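Phosphate ABC transporter, phosphate-binding protein (Clostridium perfringens, PDB 4Q8R) binds phosphate with high affinity and probably delivers it to the membrane components of an ABC transporter for uptake into the cell. Local coordinates at residues S11-P16 against V204-L209; D101-K106 against V139-E144; D133-I138 against I170-F175. All blocks are in the same frame, centred on the assembly; numbering follows the deposited sequence.

Contact 1 (S11-P16 against V204-L209); sequences STSVGP and VSRPFL. With PO4 (phosphate ion), chain B.
Val14 and Ser13 pack against Phe208 beside the phosphate of this periplasmic-binding-protein fold, where the turn leading into helix 15-28 meets strand 205-213. Val14 CG1 lies anti to the backbone N (chi1 -174°), which leaves CG2 to project at Phe208. This methyl sits over the middle of the ring as a CH-pi contact, 3.6 Å from the centroid and only 12° off the normal. Farther along the ring, Ser13 closes on its end, with CB 3.8 Å from Phe208 CZ. The same serine turns OG beside its own backbone N (chi1 -58°), and both atoms donate to the phosphate: O4 receives Ser13 OG at 2.7 Å and the longer bond from Ser13 N. Thr12 holds a second oxygen, O2, through both its backbone N and OG1. Arg206 bends about its CB-CG bond and brings its guanidinium obliquely to Ser13, NH1 standing 3.1 Å from Ser13 OG. Its charge is paired through NE with Asp79, while NH2 bonds Ser59 O and NH1 bonds Thr131 OG1, so the group is tied down on several sides. Ser41, Ser59, Arg125, Ser129, Gly130 and Thr131 complete the grip on the anion. Ser11 OG has a double role: it accepts from Val14 N at 3.0 Å in an ST motif and donates to phosphate O4 at 2.6 Å.

Contact 2 (D101-K106 against V139-E144); sequences DIYTGK and VGFKAE
Phe141 lies alongside Tyr103 and Thr104 at the end of helix 96-103, with both on the same side of its ring, and joins that helix to the loop after helix 130-139. Across the contact the interactions are apolar. The far end of the phenyl ring meets the root of the tyrosine: Phe141 CZ is 3.5 Å from Tyr103 CB and Phe141 CE1 is 3.7 Å from the same atom, an oblique approach that is not a ring stack. Nearer the Phe141 backbone, the Thr104 CG2 methyl comes within 3.7 Å of Phe141 CB. Phe141 CG stands between its backbone N and carbonyl carbon (chi1 69°), directing the ring at the helix end; Val139 CG1 lies in the ring plane at its edge.

Polar groups point elsewhere. Tyr103 OH bonds Val123 O of strand 121-125, and Thr104 OG1, just beyond the helix, turns back to Lys100 O in the last helical turn, leaving the methyl for Phe141.

The backbone bonds belong to the helix end itself. Gly105, with positive phi (83°), closes helix 96-103 in a Schellman motif: Gly105 N bonds Ile102 O at 3.1 Å, and Lys106 N makes a weak bond to Asp101 O. Gly140, also at positive phi, is where the chain leaves helical geometry after helix 130-139, and Phe141 follows.

With no hydrogen bond or charge pair across the two segments, the union depends on the fit of carbon surfaces; the hydroxyls of Tyr103 and Thr104 bond backbone carbonyls outside the two segments, so Phe141 meets only their carbon atoms.

Contact 3 (D133-I138 against I170-F175); sequences DAFQEI and IGYISF
Phe135 extends CG anti to its backbone N (chi1 178°), reaching straight from helix 130-139 to the sheet, while Tyr172 CG stands between its own N and carbonyl carbon (chi1 51°), lifting the phenol off strand 169-174 to meet it. The rings form a face-to-face stack with centroids 4.1 Å apart and planes tilted by 20°. They are displaced rather than eclipsed: Tyr172 CD2 lies over the centre of the Phe135 ring, whereas Phe135 CG falls toward the rim of the tyrosine. The nearest approach, Phe135 CD2 to Tyr172 CE2, is 3.5 Å. This displacement carries Phe135 CB above the tyrosine, as a CH-pi contact 4.2 Å from the centroid of the Tyr172 ring, nearly along its normal.

The polar end of the tyrosine is held separately. Tyr172 OH accepts from Arg125 N and is 2.7 Å from a water, which in turn donates to Gln136 OE1 at 2.9 Å; the same Gln136 oxygen also takes Arg132 NE. A water thus bridges helix and strand beside the stack, and the bonds at the hydroxyl restrain the phenol's position. Since Arg125 also reaches the phosphate through NH2, Tyr172 probably helps to settle the backbone of a ligand-binding residue.

In the fold this is a helix packed on a sheet. Strand 169-174 runs between strands 71-86 and 121-125, with Ile81 touching Tyr172 and Leu83 touching Phe135, and from helix 96-103 Ile99 packs on Phe135 while Tyr103 meets its ring edge-to-face.

Overall arrangement
The three contacts run from the phosphate site out to the periphery. In contact 1, residues 11-13 bind the phosphate; the centres of contacts 1 and 3 are about 11 Å apart, and those of contacts 1 and 2 about 22 Å apart. Contacts 1 and 3 touch, with Ser13 CB 3.9 Å from Ser174 CB and Arg206 CG 3.8 Å from Ala134 CB. Helix 130-139 ties the series together: Gly130 and Thr131 bind the phosphate, its middle carries contact 3, and its end leads into contact 2. There Phe141 N probably hydrogen-bonds Gln136 O at 3.0 Å. Tyr103 of contact 2 also reaches contact 3, its OH lying 3.7 Å from Tyr172 CD2.

Contact 1 (S11-P16 against V204-L209)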
# COMPACT_ATOMS: atom_id res chain seq x y z
N SER A 11 -7.98 -0.60 -2.75
CA SER A 11 -6.55 -0.76 -2.60
C SER A 11 -6.04 -2.19 -2.84
O SER A 11 -6.51 -3.14 -2.17
CB SER A 11 -6.19 -0.33 -1.18
OG SER A 11 -4.89 -0.67 -0.78
N THR A 12 -4.99 -2.31 -3.65
CA THR A 12 -4.28 -3.54 -3.79
C THR A 12 -3.44 -3.84 -2.53
O THR A 12 -3.19 -5.02 -2.23
CB THR A 12 -3.41 -3.62 -5.06
OG1 THR A 12 -2.32 -2.70 -4.99
CG2 THR A 12 -4.25 -3.36 -6.29
N SER A 13 -2.99 -2.81 -1.83
CA SER A 13 -2.17 -3.00 -0.63
C SER A 13 -3.02 -3.68 0.45
O SER A 13 -2.51 -4.54 1.18
CB SER A 13 -1.68 -1.68 -0.08
OG SER A 13 -0.93 -0.94 -1.03
N VAL A 14 -4.30 -3.31 0.50
CA VAL A 14 -5.22 -3.86 1.52
C VAL A 14 -5.74 -5.21 1.14
O VAL A 14 -6.23 -5.93 2.03
CB VAL A 14 -6.42 -2.85 1.79
CG1 VAL A 14 -7.33 -3.30 2.95
CG2 VAL A 14 -5.89 -1.50 2.18
N GLY A 15 -5.65 -5.62 -0.12
CA GLY A 15 -6.25 -6.86 -0.58
C GLY A 15 -5.87 -8.13 0.24
O GLY A 15 -6.78 -8.86 0.64
N PRO A 16 -4.55 -8.35 0.52
CA PRO A 16 -4.20 -9.59 1.21
C PRO A 16 -4.88 -9.64 2.59
O PRO A 16 -5.49 -10.66 2.95
CB PRO A 16 -2.68 -9.51 1.33
CG PRO A 16 -2.31 -8.84 -0.01
CD PRO A 16 -3.37 -7.75 -0.12
N VAL A 204 8.33 5.85 6.09
CA VAL A 204 7.43 5.73 4.97
C VAL A 204 6.27 4.80 5.35
O VAL A 204 6.39 3.56 5.33
CB VAL A 204 8.11 5.25 3.68
CG1 VAL A 204 7.28 5.69 2.46
CG2 VAL A 204 9.53 5.83 3.51
N SER A 205 5.13 5.40 5.67
CA SER A 205 3.99 4.64 6.14
C SER A 205 2.70 5.40 5.92
O SER A 205 2.73 6.61 5.68
CB SER A 205 4.19 4.32 7.64
OG SER A 205 4.14 5.47 8.44
N ARG A 206 1.57 4.72 6.06
CA ARG A 206 0.29 5.30 5.73
C ARG A 206 -0.84 4.45 6.36
O ARG A 206 -0.60 3.29 6.75
CB ARG A 206 0.11 5.47 4.20
CG ARG A 206 0.72 4.38 3.35
CD ARG A 206 -0.08 3.08 3.50
NE ARG A 206 0.44 1.97 2.72
CZ ARG A 206 0.32 1.84 1.42
NH1 ARG A 206 0.83 0.79 0.84
NH2 ARG A 206 -0.28 2.81 0.68
N PRO A 207 -2.03 5.03 6.53
CA PRO A 207 -3.16 4.21 7.05
C PRO A 207 -3.77 3.30 5.99
O PRO A 207 -3.72 3.58 4.77
CB PRO A 207 -4.20 5.26 7.46
CG PRO A 207 -3.98 6.39 6.43
CD PRO A 207 -2.44 6.43 6.31
N PHE A 208 -4.42 2.25 6.46
CA PHE A 208 -5.42 1.48 5.74
C PHE A 208 -6.77 1.92 6.27
O PHE A 208 -6.98 1.91 7.49
CB PHE A 208 -5.26 -0.01 5.91
CG PHE A 208 -4.12 -0.65 5.14
CD1 PHE A 208 -3.25 0.06 4.27
CD2 PHE A 208 -3.93 -2.04 5.24
CE1 PHE A 208 -2.26 -0.61 3.57
CE2 PHE A 208 -2.97 -2.68 4.52
CZ PHE A 208 -2.11 -1.97 3.67
N LEU A 209 -7.65 2.35 5.35
CA LEU A 209 -8.99 2.81 5.67
C LEU A 209 -10.04 1.98 5.01
O LEU A 209 -9.90 1.56 3.83
CB LEU A 209 -9.20 4.28 5.24
CG LEU A 209 -8.22 5.33 5.71
CD1 LEU A 209 -8.54 6.67 5.05
CD2 LEU A 209 -8.21 5.40 7.23
P PO4 B . -3.01 0.79 -3.71
O1 PO4 B . -4.08 1.90 -3.75
O2 PO4 B . -3.34 -0.32 -4.68
O3 PO4 B . -1.63 1.40 -3.90
O4 PO4 B . -3.00 0.22 -2.26

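Contact 2 (D101-K106 against V139-E144)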
# COMPACT_ATOMS: atom_id res chain seq x y z
N ASP A 101 15.83 11.59 -5.52
CA ASP A 101 16.72 11.74 -6.68
C ASP A 101 16.58 10.64 -7.69
O ASP A 101 16.63 10.90 -8.90
CB ASP A 101 18.18 11.78 -6.20
CG ASP A 101 18.56 13.05 -5.51
OD1 ASP A 101 17.76 14.05 -5.46
OD2 ASP A 101 19.71 13.11 -5.05
N ILE A 102 16.38 9.40 -7.26
CA ILE A 102 16.09 8.33 -8.17
C ILE A 102 14.76 8.54 -8.90
O ILE A 102 14.68 8.44 -10.15
CB ILE A 102 16.03 6.96 -7.43
CG1 ILE A 102 17.44 6.63 -6.82
CG2 ILE A 102 15.60 5.82 -8.33
CD1 ILE A 102 17.30 5.57 -5.76
N TYR A 103 13.72 8.83 -8.16
CA TYR A 103 12.37 8.90 -8.75
C TYR A 103 12.18 10.14 -9.62
O TYR A 103 11.32 10.14 -10.49
CB TYR A 103 11.29 8.72 -7.69
CG TYR A 103 10.98 7.27 -7.54
CD1 TYR A 103 11.81 6.45 -6.70
CD2 TYR A 103 9.95 6.66 -8.17
CE1 TYR A 103 11.60 5.11 -6.67
CE2 TYR A 103 9.72 5.31 -8.13
CZ TYR A 103 10.58 4.52 -7.38
OH TYR A 103 10.41 3.16 -7.32
N THR A 104 12.98 11.16 -9.45
CA THR A 104 12.87 12.34 -10.30
C THR A 104 13.86 12.30 -11.43
O THR A 104 13.99 13.27 -12.18
CB THR A 104 13.05 13.65 -9.48
OG1 THR A 104 14.36 13.68 -8.88
CG2 THR A 104 11.97 13.81 -8.40
N GLY A 105 14.67 11.25 -11.51
CA GLY A 105 15.61 11.06 -12.61
C GLY A 105 16.92 11.81 -12.46
O GLY A 105 17.70 11.92 -13.42
N LYS A 106 17.21 12.37 -11.28
CA LYS A 106 18.49 13.01 -11.06
C LYS A 106 19.63 12.00 -11.00
O LYS A 106 20.71 12.18 -11.58
CB LYS A 106 18.42 13.87 -9.83
CG LYS A 106 19.65 14.71 -9.64
CD LYS A 106 19.73 15.15 -8.21
CE LYS A 106 18.75 16.28 -7.99
NZ LYS A 106 19.03 17.33 -9.00
N VAL A 139 8.35 11.04 0.29
CA VAL A 139 9.66 11.22 -0.41
C VAL A 139 9.83 12.67 -0.83
O VAL A 139 10.93 13.21 -0.75
CB VAL A 139 9.79 10.22 -1.57
CG1 VAL A 139 11.05 10.48 -2.42
CG2 VAL A 139 9.79 8.79 -0.99
N GLY A 140 8.73 13.30 -1.24
CA GLY A 140 8.74 14.72 -1.46
C GLY A 140 8.84 15.19 -2.90
O GLY A 140 9.61 16.10 -3.22
N PHE A 141 8.13 14.52 -3.76
CA PHE A 141 8.03 14.92 -5.17
C PHE A 141 6.59 14.84 -5.64
O PHE A 141 5.80 14.08 -5.13
CB PHE A 141 9.02 14.17 -6.12
CG PHE A 141 8.74 12.74 -6.32
CD1 PHE A 141 9.13 11.76 -5.30
CD2 PHE A 141 8.11 12.27 -7.43
CE1 PHE A 141 8.86 10.43 -5.47
CE2 PHE A 141 7.82 10.92 -7.59
CZ PHE A 141 8.22 9.98 -6.60
N LYS A 142 6.32 15.63 -6.67
CA LYS A 142 5.04 15.68 -7.33
C LYS A 142 4.99 14.74 -8.53
O LYS A 142 6.01 14.40 -9.09
CB LYS A 142 4.73 17.15 -7.72
CG LYS A 142 4.54 18.06 -6.50
CD LYS A 142 3.66 17.39 -5.41
CE LYS A 142 3.04 18.32 -4.34
NZ LYS A 142 4.03 18.74 -3.33
N ALA A 143 3.79 14.36 -8.93
CA ALA A 143 3.59 13.53 -10.09
C ALA A 143 4.32 14.14 -11.28
O ALA A 143 4.96 13.42 -12.05
CB ALA A 143 2.09 13.36 -10.35
N GLU A 144 4.33 15.48 -11.37
CA GLU A 144 4.99 16.23 -12.49
C GLU A 144 6.45 15.97 -12.56
O GLU A 144 7.02 16.01 -13.63
CB GLU A 144 4.77 17.76 -12.38
CG GLU A 144 3.33 18.14 -12.66
CD GLU A 144 2.26 17.95 -11.53
OE1 GLU A 144 2.40 17.29 -10.37
OE2 GLU A 144 1.20 18.51 -11.89

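Contact 3 (D133-I138 against I170-F175)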
# COMPACT_ATOMS: atom_id res chain seq x y z
N ASP A 133 0.51 7.78 -4.05
CA ASP A 133 0.22 9.04 -3.43
C ASP A 133 1.04 9.28 -2.14
O ASP A 133 1.67 10.32 -1.93
CB ASP A 133 -1.26 9.14 -3.16
CG ASP A 133 -1.64 10.43 -2.44
OD1 ASP A 133 -1.63 10.53 -1.20
OD2 ASP A 133 -1.98 11.35 -3.16
N ALA A 134 0.97 8.29 -1.23
CA ALA A 134 1.69 8.40 0.02
C ALA A 134 3.19 8.41 -0.16
O ALA A 134 3.88 9.21 0.46
CB ALA A 134 1.34 7.22 0.92
N PHE A 135 3.69 7.57 -1.04
CA PHE A 135 5.11 7.55 -1.33
C PHE A 135 5.62 8.88 -1.84
O PHE A 135 6.62 9.42 -1.35
CB PHE A 135 5.37 6.48 -2.42
CG PHE A 135 6.80 6.37 -2.87
CD1 PHE A 135 7.72 5.61 -2.11
CD2 PHE A 135 7.24 6.94 -4.03
CE1 PHE A 135 9.04 5.48 -2.47
CE2 PHE A 135 8.59 6.81 -4.43
CZ PHE A 135 9.49 6.08 -3.66
N GLN A 136 4.89 9.45 -2.79
CA GLN A 136 5.33 10.74 -3.34
C GLN A 136 5.30 11.88 -2.36
O GLN A 136 6.21 12.69 -2.28
CB GLN A 136 4.51 11.08 -4.60
CG GLN A 136 4.80 10.12 -5.72
CD GLN A 136 4.01 10.31 -6.99
OE1 GLN A 136 4.31 9.70 -8.01
NE2 GLN A 136 2.90 11.05 -6.90
N GLU A 137 4.29 11.87 -1.50
CA GLU A 137 4.14 12.84 -0.43
C GLU A 137 5.28 12.76 0.57
O GLU A 137 5.84 13.76 0.97
CB GLU A 137 2.78 12.64 0.30
CG GLU A 137 2.51 13.75 1.30
CD GLU A 137 1.08 13.81 1.84
OE1 GLU A 137 0.91 14.31 2.96
OE2 GLU A 137 0.14 13.38 1.13
N ILE A 138 5.64 11.55 0.98
CA ILE A 138 6.66 11.39 2.00
C ILE A 138 8.08 11.62 1.47
O ILE A 138 8.88 12.34 2.09
CB ILE A 138 6.58 10.02 2.66
CG1 ILE A 138 5.26 9.97 3.44
CG2 ILE A 138 7.80 9.79 3.58
CD1 ILE A 138 4.84 8.62 3.95
N ILE A 170 13.88 -0.90 -9.12
CA ILE A 170 13.52 -0.44 -7.81
C ILE A 170 12.02 -0.11 -7.88
O ILE A 170 11.53 0.48 -8.90
CB ILE A 170 14.36 0.74 -7.35
CG1 ILE A 170 14.04 1.10 -5.92
CG2 ILE A 170 14.23 2.01 -8.28
CD1 ILE A 170 14.99 2.08 -5.26
N GLY A 171 11.26 -0.50 -6.85
CA GLY A 171 9.83 -0.16 -6.77
C GLY A 171 9.45 0.06 -5.33
O GLY A 171 10.26 -0.04 -4.45
N TYR A 172 8.16 0.37 -5.10
CA TYR A 172 7.65 0.56 -3.75
C TYR A 172 6.38 -0.24 -3.59
O TYR A 172 5.58 -0.38 -4.49
CB TYR A 172 7.47 2.03 -3.44
CG TYR A 172 6.66 2.80 -4.49
CD1 TYR A 172 5.26 2.70 -4.57
CD2 TYR A 172 7.31 3.67 -5.39
CE1 TYR A 172 4.55 3.46 -5.50
CE2 TYR A 172 6.59 4.37 -6.33
CZ TYR A 172 5.25 4.25 -6.38
OH TYR A 172 4.51 4.97 -7.30
N ILE A 173 6.20 -0.76 -2.39
CA ILE A 173 5.12 -1.69 -2.14
C ILE A 173 4.85 -1.81 -0.67
O ILE A 173 5.73 -1.64 0.15
CB ILE A 173 5.51 -3.04 -2.71
CG1 ILE A 173 4.33 -3.94 -2.94
CG2 ILE A 173 6.57 -3.77 -1.82
CD1 ILE A 173 4.64 -5.15 -3.75
N SER A 174 3.60 -2.10 -0.31
CA SER A 174 3.23 -2.39 1.09
C SER A 174 4.11 -3.53 1.67
O SER A 174 4.40 -4.51 0.98
CB SER A 174 1.79 -2.87 1.11
OG SER A 174 1.45 -3.52 2.33
N PHE A 175 4.45 -3.41 2.94
CA PHE A 175 5.18 -4.44 3.66
C PHE A 175 4.45 -5.79 3.54
O PHE A 175 5.10 -6.87 3.66
CB PHE A 175 5.23 -4.10 5.13
CG PHE A 175 6.21 -3.04 5.56
CD1 PHE A 175 6.94 -2.24 4.66
CD2 PHE A 175 6.41 -2.83 6.97
CE1 PHE A 175 7.80 -1.30 5.14
CE2 PHE A 175 7.31 -1.93 7.43
CZ PHE A 175 8.00 -1.11 6.50
O HOH W 1 5.78 7.21 -8.23